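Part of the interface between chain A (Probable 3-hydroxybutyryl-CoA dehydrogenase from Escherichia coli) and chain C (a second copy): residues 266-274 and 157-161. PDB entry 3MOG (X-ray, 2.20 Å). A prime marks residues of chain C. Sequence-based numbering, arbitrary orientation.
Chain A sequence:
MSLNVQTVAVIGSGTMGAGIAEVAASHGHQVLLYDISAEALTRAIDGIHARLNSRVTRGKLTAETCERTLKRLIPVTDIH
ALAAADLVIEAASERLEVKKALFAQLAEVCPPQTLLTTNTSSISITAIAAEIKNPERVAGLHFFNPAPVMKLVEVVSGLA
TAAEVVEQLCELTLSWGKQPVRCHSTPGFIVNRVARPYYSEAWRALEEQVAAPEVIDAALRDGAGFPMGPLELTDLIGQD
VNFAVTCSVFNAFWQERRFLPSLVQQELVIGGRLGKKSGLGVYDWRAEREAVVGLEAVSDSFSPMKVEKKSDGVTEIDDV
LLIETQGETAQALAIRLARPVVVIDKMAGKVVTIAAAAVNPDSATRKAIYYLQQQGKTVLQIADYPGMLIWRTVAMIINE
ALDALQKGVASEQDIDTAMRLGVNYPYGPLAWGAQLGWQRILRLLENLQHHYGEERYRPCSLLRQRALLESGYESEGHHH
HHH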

# COMPACT_ATOMS: atom_id res chain seq x y z
N GLN A 266 12.95 -11.58 5.44
CA GLN A 266 11.87 -12.50 5.87
C GLN A 266 12.27 -13.97 5.80
O GLN A 266 12.17 -14.70 6.79
CB GLN A 266 10.59 -12.28 5.05
CG GLN A 266 9.47 -13.22 5.43
CD GLN A 266 8.12 -12.78 4.93
OE1 GLN A 266 7.28 -12.32 5.70
NE2 GLN A 266 7.90 -12.93 3.63
N GLU A 267 12.77 -14.39 4.64
CA GLU A 267 13.26 -15.76 4.44
C GLU A 267 14.29 -16.21 5.51
O GLU A 267 14.23 -17.34 6.01
CB GLU A 267 13.85 -15.87 3.03
CG GLU A 267 14.24 -17.25 2.61
CD GLU A 267 13.25 -17.88 1.64
OE1 GLU A 267 12.01 -17.84 1.89
OE2 GLU A 267 13.73 -18.47 0.64
N LEU A 268 15.22 -15.33 5.88
CA LEU A 268 16.19 -15.65 6.94
C LEU A 268 15.53 -15.80 8.32
O LEU A 268 15.86 -16.72 9.06
CB LEU A 268 17.33 -14.61 6.99
CG LEU A 268 18.28 -14.47 5.78
CD1 LEU A 268 19.14 -13.24 5.98
CD2 LEU A 268 19.15 -15.70 5.52
N VAL A 269 14.60 -14.89 8.65
CA VAL A 269 13.90 -14.93 9.95
C VAL A 269 13.07 -16.20 10.09
O VAL A 269 13.18 -16.92 11.07
CB VAL A 269 13.02 -13.68 10.14
CG1 VAL A 269 12.08 -13.81 11.37
CG2 VAL A 269 13.89 -12.46 10.25
N ILE A 270 12.29 -16.48 9.05
CA ILE A 270 11.48 -17.67 8.95
C ILE A 270 12.34 -18.95 8.94
O ILE A 270 11.96 -19.97 9.53
CB ILE A 270 10.54 -17.54 7.72
CG1 ILE A 270 9.22 -16.91 8.15
CG2 ILE A 270 10.30 -18.86 7.03
CD1 ILE A 270 8.35 -16.43 6.99
N GLY A 271 13.51 -18.88 8.32
CA GLY A 271 14.42 -20.01 8.29
C GLY A 271 15.34 -20.10 9.50
O GLY A 271 16.23 -20.93 9.54
N GLY A 272 15.15 -19.22 10.48
CA GLY A 272 15.87 -19.29 11.75
C GLY A 272 17.35 -18.93 11.67
O GLY A 272 18.13 -19.29 12.55
N ARG A 273 17.73 -18.24 10.60
CA ARG A 273 19.09 -17.79 10.43
C ARG A 273 19.18 -16.36 10.92
O ARG A 273 19.29 -15.41 10.13
CB ARG A 273 19.52 -17.88 8.98
CG ARG A 273 19.40 -19.27 8.42
CD ARG A 273 20.10 -19.33 7.11
NE ARG A 273 20.00 -20.68 6.57
CZ ARG A 273 20.52 -21.06 5.41
NH1 ARG A 273 20.38 -22.32 5.02
NH2 ARG A 273 21.18 -20.20 4.65
N LEU A 274 19.18 -16.22 12.24
CA LEU A 274 18.97 -14.93 12.88
C LEU A 274 20.25 -14.10 13.08
O LEU A 274 20.21 -13.04 13.72
CB LEU A 274 18.19 -15.11 14.19
CG LEU A 274 16.91 -15.96 14.10
CD1 LEU A 274 16.25 -16.21 15.46
CD2 LEU A 274 15.90 -15.36 13.11
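Chain C 157-161: SGLAT

Chain A enters this contact as the end of a helix. Residues 266-270 carry helical torsions, and the bonds from Ile270 N to Gln266 O and from Gly271 N to Glu267 O, both 2.9 Å, continue the helical pattern. Gly272 then leaves it with a positive phi (71°, psi 19°), a backbone setting that by itself favours glycine. Two bonds reach back into the last turn, Gly272 N to Val269 O at 3.1 Å and Arg273 N to Leu268 O at 2.9 Å, which identifies a Schellman motif. Beyond it, Arg273 (phi/psi -96°/75°) continues as loop.

The chain C stretch is a short turn. Gly158′ is extended (-81°/177°), Leu159′ (-50°/-46°) and Ala160′ (-86°/-16°) bend the chain, and Thr161′ N returns to Gly158′ O at 3.2 Å. A second bond, from Gly158′ N to Thr161′ OG1 at 2.8 Å, ties the same two residues together through the threonine side chain. The backbones come nearest at Glu267 and Leu159′, whose CA atoms are 6.8 Å apart; this marks the closest CA approach, and the contacts of Leu159′ and Arg273 locate chain C on the helix end.

Leu159′, one of the two central residues of the turn, supplies the main side chain. Its CA-to-CB bond points toward chain A, chi1 is t and chi2 is p (70°), and it accounts for 127 Å² of the 277 Å² buried on both sides. Its CD2 lies 3.5 Å from Glu267 O, a carbonyl already engaged by Gly271 N, and 4.2 Å from Gly271 CA. An ideal CB on Gly271 would fall 2.7 Å from Leu159′ CD2, a clash, so the bare glycine leaves room for this methyl. Leu159′ CD1 meets the aliphatic part of Glu267, 3.7 Å from its CG, and makes an apolar contact with Leu268 CD2 at 4.1 Å. The CA-to-CB bond of Leu268 points away, yet the end of its side chain comes nearer.

Arg273 completes the contact from beyond the helix end. Its CA-to-CB bond points toward chain C, and after chi1 m the remaining torsions are all near 180°, giving an extended side chain. Leu159′ CD2 sits over one face of the guanidinium, 3.6 Å from Arg273 NE, while Arg273 NH1 approaches Ala160′ CA at 3.7 Å and Ala160′ CB at 4.0 Å. No hydrogen bond crosses between the stretches, so despite the charged groups of Glu267 and Arg273 the contact rests mainly on packing around Leu159′, with Ala160′ adding a smaller part.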

# COMPACT_ATOMS: atom_id res chain seq x y z
N SER C 157 13.02 -24.34 -4.49
CA SER C 157 14.01 -24.29 -3.42
C SER C 157 13.56 -23.36 -2.29
O SER C 157 13.21 -22.20 -2.51
CB SER C 157 15.38 -23.84 -3.92
OG SER C 157 15.91 -24.75 -4.88
N GLY C 158 13.58 -23.90 -1.07
CA GLY C 158 13.54 -23.07 0.11
C GLY C 158 14.95 -22.57 0.36
O GLY C 158 15.90 -22.96 -0.35
N LEU C 159 15.09 -21.74 1.38
CA LEU C 159 16.39 -21.19 1.78
C LEU C 159 17.48 -22.25 1.94
O LEU C 159 18.58 -22.09 1.42
CB LEU C 159 16.22 -20.40 3.09
CG LEU C 159 17.41 -19.67 3.71
CD1 LEU C 159 17.78 -18.46 2.85
CD2 LEU C 159 17.04 -19.27 5.13
N ALA C 160 17.13 -23.34 2.63
CA ALA C 160 18.06 -24.41 2.98
C ALA C 160 18.25 -25.48 1.91
O ALA C 160 19.21 -26.25 1.98
CB ALA C 160 17.62 -25.06 4.30
N THR C 161 17.35 -25.52 0.93
CA THR C 161 17.32 -26.60 -0.08
C THR C 161 18.63 -26.77 -0.82
O THR C 161 19.08 -25.85 -1.52
CB THR C 161 16.20 -26.36 -1.14
OG1 THR C 161 14.93 -26.25 -0.49
CG2 THR C 161 16.15 -27.50 -2.16